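Local coordinates for pseudopodium-enriched atypical kinase 1 (Homo sapiens, PDB 6BHC), which is a pseudokinase with an unusual catalytic cleft and a novel mode of kinase-fold dimerization, and probably acts in signalling more as a scaffold than as an enzyme, at residues G283-I286 with Y287-L290; H291-P295 with F296-P300; P335-S338 with E339-L342. The protein carries 1 engineered substitution. All coordinates share one frame; numbering follows the deposited sequence.

In the fold
All three contacts are local turns of the C-terminal lobe of a protein kinase fold: the end of a buried helix and two turns beside it. Interaction 1 forms the last turns of helix 277-289. Interaction 2 follows directly, carrying the chain into the short helix 295-298. The centres of these two lie about 9 Å apart, and they touch where Tyr-287 meets Pro-295 and Leu-292 and where Ile-284 meets Asn-294. Interaction 3 comes later, between helices 322-332 and 343-354, its centre about 18 Å from that of interaction 1 and 20 Å from that of interaction 2. It touches neither, but Arg-340 packs on Glu-279 and Phe-280, so helix 277-289 ties all three together.

Interaction 1: G283-I286 with Y287-L290; sequences GILI and YEML
Gly-283 to Ile-286 meet Tyr-287 to Leu-290 along one helix, which by its place in the kinase sequence is the F helix at the heart of the C-terminal lobe. The contact is the classic one between residues three and four apart. Three backbone bonds carry it: Glu-288 N to Ile-284 O, Met-289 N to Leu-285 O and Leu-290 N to Ile-286 O. Met-289 N to Leu-285 O is short and straight (2.8 Å, 168° at the hydrogen), whereas the last bends to 139° as Leu-290 leaves the helix.

Side chains use the same spacing. The extended chain of Glu-288 runs alongside Ile-284, both pointing the same way, with Glu-288 CD 4.1 Å from Ile-284 CG2. Glu-288 OE1 comes within 3.5 Å of Leu-285 CD2, while OE2 pairs with Arg-263 in a salt bridge. On another side of the helix, Ile-286 CG2 meets Leu-290 CD1 at 4.2 Å. Helix 173-194 takes Leu-285 on Leu-187, Ile-286 on Leu-184 and Met-289, bent at its last torsion (chi3 66°), on Val-180; helix 322-332 takes Ile-286 and Tyr-287. Tyr-287 sends its hydroxyl to Pro-313 O and Gln-326 NE2. Nearer its root, the ring presents its edge to the preceding turn, where Gly-283 O lies in the ring plane, 3.5 Å from Tyr-287 CD1.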
loop_
_atom_site.group_PDB
_atom_site.type_symbol
_atom_site.label_atom_id
_atom_site.label_comp_id
_atom_site.label_asym_id
_atom_site.label_seq_id
_atom_site.Cartn_x
_atom_site.Cartn_y
_atom_site.Cartn_z
ATOM N N GLY A 283 -21.529 -5.672 29.951
ATOM C CA GLY A 283 -20.916 -5.009 31.087
ATOM C C GLY A 283 -20.388 -5.981 32.122
ATOM O O GLY A 283 -19.360 -5.724 32.756
ATOM N N ILE A 284 -21.079 -7.107 32.311
ATOM C CA ILE A 284 -20.579 -8.147 33.204
ATOM C C ILE A 284 -19.313 -8.774 32.637
ATOM O O ILE A 284 -18.375 -9.093 33.378
ATOM C CB ILE A 284 -21.674 -9.201 33.453
ATOM C CG1 ILE A 284 -22.857 -8.579 34.196
ATOM C CG2 ILE A 284 -21.118 -10.390 34.226
ATOM C CD1 ILE A 284 -23.959 -9.560 34.514
ATOM N N LEU A 285 -19.261 -8.954 31.314
ATOM C CA LEU A 285 -18.094 -9.575 30.696
ATOM C C LEU A 285 -16.839 -8.736 30.885
ATOM O O LEU A 285 -15.734 -9.285 30.957
ATOM C CB LEU A 285 -18.347 -9.811 29.207
ATOM C CG LEU A 285 -19.464 -10.788 28.845
ATOM C CD1 LEU A 285 -19.522 -10.976 27.338
ATOM C CD2 LEU A 285 -19.268 -12.119 29.551
ATOM N N ILE A 286 -16.983 -7.410 30.963
ATOM C CA ILE A 286 -15.820 -6.547 31.153
ATOM C C ILE A 286 -15.133 -6.864 32.472
ATOM O O ILE A 286 -13.902 -6.962 32.542
ATOM C CB ILE A 286 -16.231 -5.066 31.069
ATOM C CG1 ILE A 286 -16.696 -4.721 29.655
ATOM C CG2 ILE A 286 -15.077 -4.168 31.494
ATOM C CD1 ILE A 286 -17.056 -3.265 29.474
ATOM N N TYR A 287 -15.916 -7.034 33.538
ATOM C CA TYR A 287 -15.341 -7.410 34.825
ATOM C C TYR A 287 -14.672 -8.776 34.754
ATOM O O TYR A 287 -13.561 -8.958 35.267
ATOM C CB TYR A 287 -16.426 -7.400 35.901
ATOM C CG TYR A 287 -16.752 -6.031 36.456
ATOM C CD1 TYR A 287 -17.583 -5.154 35.766
ATOM C CD2 TYR A 287 -16.239 -5.621 37.680
ATOM C CE1 TYR A 287 -17.886 -3.903 36.279
ATOM C CE2 TYR A 287 -16.535 -4.375 38.200
ATOM C CZ TYR A 287 -17.358 -3.521 37.497
ATOM O OH TYR A 287 -17.649 -2.284 38.020
ATOM N N GLU A 288 -15.330 -9.749 34.118
ATOM C CA GLU A 288 -14.799 -11.109 34.087
ATOM C C GLU A 288 -13.527 -11.194 33.250
ATOM O O GLU A 288 -12.573 -11.881 33.634
ATOM C CB GLU A 288 -15.864 -12.071 33.561
ATOM C CG GLU A 288 -17.070 -12.196 34.484
ATOM C CD GLU A 288 -18.122 -13.160 33.963
ATOM O OE1 GLU A 288 -18.311 -13.235 32.731
ATOM O OE2 GLU A 288 -18.759 -13.845 34.792
ATOM N N MET A 289 -13.491 -10.504 32.108
ATOM C CA MET A 289 -12.282 -10.482 31.293
ATOM C C MET A 289 -11.119 -9.800 32.001
ATOM O O MET A 289 -9.960 -10.077 31.672
ATOM C CB MET A 289 -12.558 -9.794 29.957
ATOM C CG MET A 289 -13.521 -10.562 29.069
ATOM S SD MET A 289 -13.721 -9.815 27.443
ATOM C CE MET A 289 -12.081 -10.045 26.762
ATOM N N LEU A 290 -11.398 -8.920 32.961
ATOM C CA LEU A 290 -10.362 -8.308 33.779
ATOM C C LEU A 290 -10.078 -9.106 35.047
ATOM O O LEU A 290 -9.560 -8.545 36.020
ATOM C CB LEU A 290 -10.749 -6.870 34.128
ATOM C CG LEU A 290 -10.858 -5.942 32.920
ATOM C CD1 LEU A 290 -11.298 -4.553 33.349
ATOM C CD2 LEU A 290 -9.538 -5.884 32.162
#

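Interaction 2: H291-P295 with F296-P300; sequences HLPNP and FDENP
Asn-294, Pro-295 and Phe-296 carry this turn, in which the chain starts the short helix 295-298. Asn-294 is the N-cap. Asn-294 O takes two bonds: from Asp-297 N at 2.7 Å, with the donor above the carbonyl plane, and from Glu-298 N at 3.0 Å, nearly in line with the C=O. Its side chain, held anti to the backbone N (chi1 -179°), turns back over the first turn so that Asn-294 OD1 accepts a weak capping bond of 3.3 Å from Phe-296 N. The amide nitrogen makes another weak bond, to Asp-297 OD2, and a further one to Ser-262 O.

Pro-295 opens the helix, where the lack of an N-H costs nothing, and Pro-295 O receives Asn-299 N at 3.1 Å. This Pro-Phe pair sits where many kinases carry a Pro-Phe motif after the F helix. Pro-295 CB lies 4.3 Å from Phe-296 CD2, and its ring also rests on Tyr-287 of the preceding helix. The Phe-296 ring turns its edge to Asn-294 OD1, 3.6 Å from Phe-296 CD2, with amide and ring planes 74° apart; beyond, it meets Phe-280 and Ile-284 and forms a cation-pi contact with Lys-303.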
loop_
_atom_site.group_PDB
_atom_site.type_symbol
_atom_site.label_atom_id
_atom_site.label_comp_id
_atom_site.label_asym_id
_atom_site.label_seq_id
_atom_site.Cartn_x
_atom_site.Cartn_y
_atom_site.Cartn_z
ATOM N N HIS A 291 -10.415 -10.397 35.052
ATOM C CA HIS A 291 -10.152 -11.297 36.175
ATOM C C HIS A 291 -10.834 -10.826 37.455
ATOM O O HIS A 291 -10.316 -11.010 38.559
ATOM C CB HIS A 291 -8.648 -11.482 36.392
ATOM C CG HIS A 291 -7.950 -12.103 35.224
ATOM N ND1 HIS A 291 -7.220 -11.369 34.315
ATOM C CD2 HIS A 291 -7.892 -13.389 34.800
ATOM C CE1 HIS A 291 -6.731 -12.175 33.390
ATOM N NE2 HIS A 291 -7.125 -13.407 33.660
ATOM N N LEU A 292 -12.004 -10.221 37.314
ATOM C CA LEU A 292 -12.834 -9.842 38.440
ATOM C C LEU A 292 -14.114 -10.670 38.440
ATOM O O LEU A 292 -14.566 -11.118 37.382
ATOM C CB LEU A 292 -13.193 -8.352 38.387
ATOM C CG LEU A 292 -12.016 -7.380 38.294
ATOM C CD1 LEU A 292 -12.514 -5.959 38.085
ATOM C CD2 LEU A 292 -11.148 -7.474 39.538
ATOM N N PRO A 293 -14.718 -10.904 39.600
ATOM C CA PRO A 293 -15.975 -11.656 39.627
ATOM C C PRO A 293 -17.113 -10.851 39.019
ATOM O O PRO A 293 -17.023 -9.638 38.819
ATOM C CB PRO A 293 -16.209 -11.911 41.120
ATOM C CG PRO A 293 -15.469 -10.816 41.806
ATOM C CD PRO A 293 -14.266 -10.531 40.952
ATOM N N ASN A 294 -18.190 -11.564 38.703
ATOM C CA ASN A 294 -19.441 -10.944 38.307
ATOM C C ASN A 294 -19.869 -9.945 39.382
ATOM O O ASN A 294 -20.030 -10.335 40.549
ATOM C CB ASN A 294 -20.509 -12.022 38.109
ATOM C CG ASN A 294 -21.856 -11.462 37.668
ATOM O OD1 ASN A 294 -22.012 -10.265 37.437
ATOM N ND2 ASN A 294 -22.840 -12.345 37.540
ATOM N N PRO A 295 -20.036 -8.664 39.043
ATOM C CA PRO A 295 -20.358 -7.659 40.073
ATOM C C PRO A 295 -21.580 -7.998 40.904
ATOM O O PRO A 295 -21.659 -7.594 42.073
ATOM C CB PRO A 295 -20.583 -6.383 39.250
ATOM C CG PRO A 295 -19.808 -6.594 38.006
ATOM C CD PRO A 295 -19.859 -8.061 37.712
ATOM N N PHE A 296 -22.536 -8.727 40.339
ATOM C CA PHE A 296 -23.736 -9.131 41.053
ATOM C C PHE A 296 -23.559 -10.457 41.779
ATOM O O PHE A 296 -24.524 -10.973 42.354
ATOM C CB PHE A 296 -24.916 -9.186 40.081
ATOM C CG PHE A 296 -25.097 -7.915 39.301
ATOM C CD1 PHE A 296 -25.849 -6.872 39.817
ATOM C CD2 PHE A 296 -24.489 -7.752 38.066
ATOM C CE1 PHE A 296 -26.006 -5.698 39.110
ATOM C CE2 PHE A 296 -24.640 -6.578 37.353
ATOM C CZ PHE A 296 -25.399 -5.549 37.875
ATOM N N ASP A 297 -22.349 -11.015 41.759
ATOM C CA ASP A 297 -21.958 -12.092 42.660
ATOM C C ASP A 297 -21.050 -11.619 43.784
ATOM O O ASP A 297 -21.082 -12.197 44.875
ATOM C CB ASP A 297 -21.251 -13.212 41.889
ATOM C CG ASP A 297 -22.202 -14.027 41.040
ATOM O OD1 ASP A 297 -23.350 -14.253 41.475
ATOM O OD2 ASP A 297 -21.797 -14.446 39.935
ATOM N N GLU A 298 -20.237 -10.586 43.542
ATOM C CA GLU A 298 -19.411 -10.026 44.607
ATOM C C GLU A 298 -20.242 -9.176 45.559
ATOM O O GLU A 298 -20.024 -9.199 46.777
ATOM C CB GLU A 298 -18.270 -9.206 44.006
ATOM C CG GLU A 298 -17.391 -8.497 45.024
ATOM C CD GLU A 298 -16.283 -7.694 44.375
ATOM O OE1 GLU A 298 -16.230 -7.660 43.127
ATOM O OE2 GLU A 298 -15.467 -7.101 45.110
ATOM N N ASN A 299 -21.204 -8.422 45.023
ATOM C CA ASN A 299 -22.135 -7.616 45.810
ATOM C C ASN A 299 -23.548 -8.089 45.479
ATOM O O ASN A 299 -24.269 -7.434 44.710
ATOM C CB ASN A 299 -21.960 -6.126 45.521
ATOM C CG ASN A 299 -22.467 -5.248 46.646
ATOM O OD1 ASN A 299 -23.359 -5.635 47.401
ATOM N ND2 ASN A 299 -21.895 -4.054 46.764
ATOM N N PRO A 300 -23.983 -9.220 46.050
ATOM C CA PRO A 300 -25.263 -9.815 45.634
ATOM C C PRO A 300 -26.486 -9.094 46.185
ATOM O O PRO A 300 -27.513 -9.727 46.446
ATOM C CB PRO A 300 -25.180 -11.248 46.184
ATOM C CG PRO A 300 -23.747 -11.439 46.625
ATOM C CD PRO A 300 -23.266 -10.079 47.003
HETATM O O HOH W 1 -16.547 -7.511 40.728
#

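Interaction 3: P335-S338 with E339-L342; sequences PNPS and ERIL
Asn-336 and Arg-340 close an alpha-turn, and its backbone bonds come first. Asn-336 O accepts Arg-340 N at 2.9 Å, with the donor almost in line with the carbonyl, and more weakly Glu-339 N at 3.1 Å. Arg-340 N is shared in turn, since it also makes a weak bond to Pro-337 O. Pro-337 and Ser-338 have helical backbone angles and Glu-339 stays near them, and the chain makes one helix-like turn without going on into a helix.

Polar side chains gather at the outer side. Asn-336 ND2 gives a weak, strongly bent bond of 2.8 Å to Ser-338 OG, and the same nitrogen packs 3.3 Å from Glu-339 CG. Glu-339 folds sharply at its second torsion (chi2 -84°), and its carboxylate stands perpendicular to the Asn-336 amide.

The third kind of contact involves the guanidinium of Arg-340. In sequence this is the arginine of the Pro-x-x-Arg segment near the end of kinase domains, and its salt bridge from NH2 to Glu-267, in the Ala-Pro-Glu motif, is the ion pair characteristic of the kinase C-terminal lobe. The chain leaves anti to the backbone N (chi1 -170°), stays extended and then bends at chi3, which brings the flat group back under the turn. Pro-337 CA lies over one of its faces, toward the rim, and Pro-337 CG is 4.2 Å from Arg-340 NH2. Pro-335 O sits near the guanidinium plane at its edge, a long 3.9 Å from Arg-340 NH2. Two carbonyls fix the rotation of the group: Asn-334 O takes NE, and Lys-276 O takes NH1.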
loop_
_atom_site.group_PDB
_atom_site.type_symbol
_atom_site.label_atom_id
_atom_site.label_comp_id
_atom_site.label_asym_id
_atom_site.label_seq_id
_atom_site.Cartn_x
_atom_site.Cartn_y
_atom_site.Cartn_z
ATOM N N PRO A 335 -28.935 0.437 35.610
ATOM C CA PRO A 335 -30.176 -0.315 35.857
ATOM C C PRO A 335 -31.372 0.204 35.080
ATOM O O PRO A 335 -32.378 -0.512 34.980
ATOM C CB PRO A 335 -30.385 -0.162 37.369
ATOM C CG PRO A 335 -29.646 1.084 37.732
ATOM C CD PRO A 335 -28.462 1.145 36.812
ATOM N N ASN A 336 -31.303 1.414 34.524
ATOM C CA ASN A 336 -32.398 1.954 33.733
ATOM C C ASN A 336 -32.136 1.683 32.262
ATOM O O ASN A 336 -31.151 2.204 31.715
ATOM C CB ASN A 336 -32.550 3.451 33.975
ATOM C CG ASN A 336 -33.719 4.047 33.216
ATOM O OD1 ASN A 336 -34.645 3.339 32.820
ATOM N ND2 ASN A 336 -33.683 5.358 33.009
ATOM N N PRO A 337 -32.974 0.891 31.587
ATOM C CA PRO A 337 -32.693 0.566 30.176
ATOM C C PRO A 337 -32.669 1.780 29.265
ATOM O O PRO A 337 -31.881 1.815 28.311
ATOM C CB PRO A 337 -33.832 -0.397 29.807
ATOM C CG PRO A 337 -34.350 -0.911 31.110
ATOM C CD PRO A 337 -34.176 0.205 32.088
ATOM N N SER A 338 -33.509 2.783 29.535
ATOM C CA SER A 338 -33.553 3.964 28.677
ATOM C C SER A 338 -32.274 4.785 28.771
ATOM O O SER A 338 -31.929 5.497 27.821
ATOM C CB SER A 338 -34.763 4.829 29.033
ATOM O OG SER A 338 -34.690 5.279 30.374
ATOM N N GLU A 339 -31.562 4.706 29.896
ATOM C CA GLU A 339 -30.284 5.384 30.059
ATOM C C GLU A 339 -29.089 4.490 29.751
ATOM O O GLU A 339 -27.978 5.003 29.587
ATOM C CB GLU A 339 -30.152 5.939 31.485
ATOM C CG GLU A 339 -31.093 7.098 31.796
ATOM C CD GLU A 339 -30.545 8.444 31.349
ATOM O OE1 GLU A 339 -30.761 9.440 32.072
ATOM O OE2 GLU A 339 -29.896 8.510 30.283
ATOM N N ARG A 340 -29.288 3.177 29.673
ATOM C CA ARG A 340 -28.208 2.269 29.311
ATOM C C ARG A 340 -27.763 2.540 27.878
ATOM O O ARG A 340 -28.592 2.625 26.968
ATOM C CB ARG A 340 -28.670 0.820 29.467
ATOM C CG ARG A 340 -27.574 -0.229 29.352
ATOM C CD ARG A 340 -28.157 -1.615 29.584
ATOM N NE ARG A 340 -28.980 -1.644 30.790
ATOM C CZ ARG A 340 -29.925 -2.548 31.035
ATOM N NH1 ARG A 340 -30.174 -3.508 30.156
ATOM N NH2 ARG A 340 -30.624 -2.487 32.160
ATOM N N ILE A 341 -26.450 2.686 27.681
ATOM C CA ILE A 341 -25.944 3.063 26.365
ATOM C C ILE A 341 -26.174 1.935 25.363
ATOM O O ILE A 341 -26.341 0.761 25.717
ATOM C CB ILE A 341 -24.457 3.446 26.427
ATOM C CG1 ILE A 341 -23.610 2.235 26.824
ATOM C CG2 ILE A 341 -24.243 4.607 27.387
ATOM C CD1 ILE A 341 -22.119 2.453 26.647
ATOM N N LEU A 342 -26.181 2.308 24.087
ATOM C CA LEU A 342 -26.344 1.360 22.998
ATOM C C LEU A 342 -25.023 0.661 22.694
ATOM O O LEU A 342 -23.938 1.156 23.014
ATOM C CB LEU A 342 -26.862 2.070 21.746
ATOM C CG LEU A 342 -28.300 2.587 21.796
ATOM C CD1 LEU A 342 -28.569 3.543 20.644
ATOM C CD2 LEU A 342 -29.275 1.425 21.762
#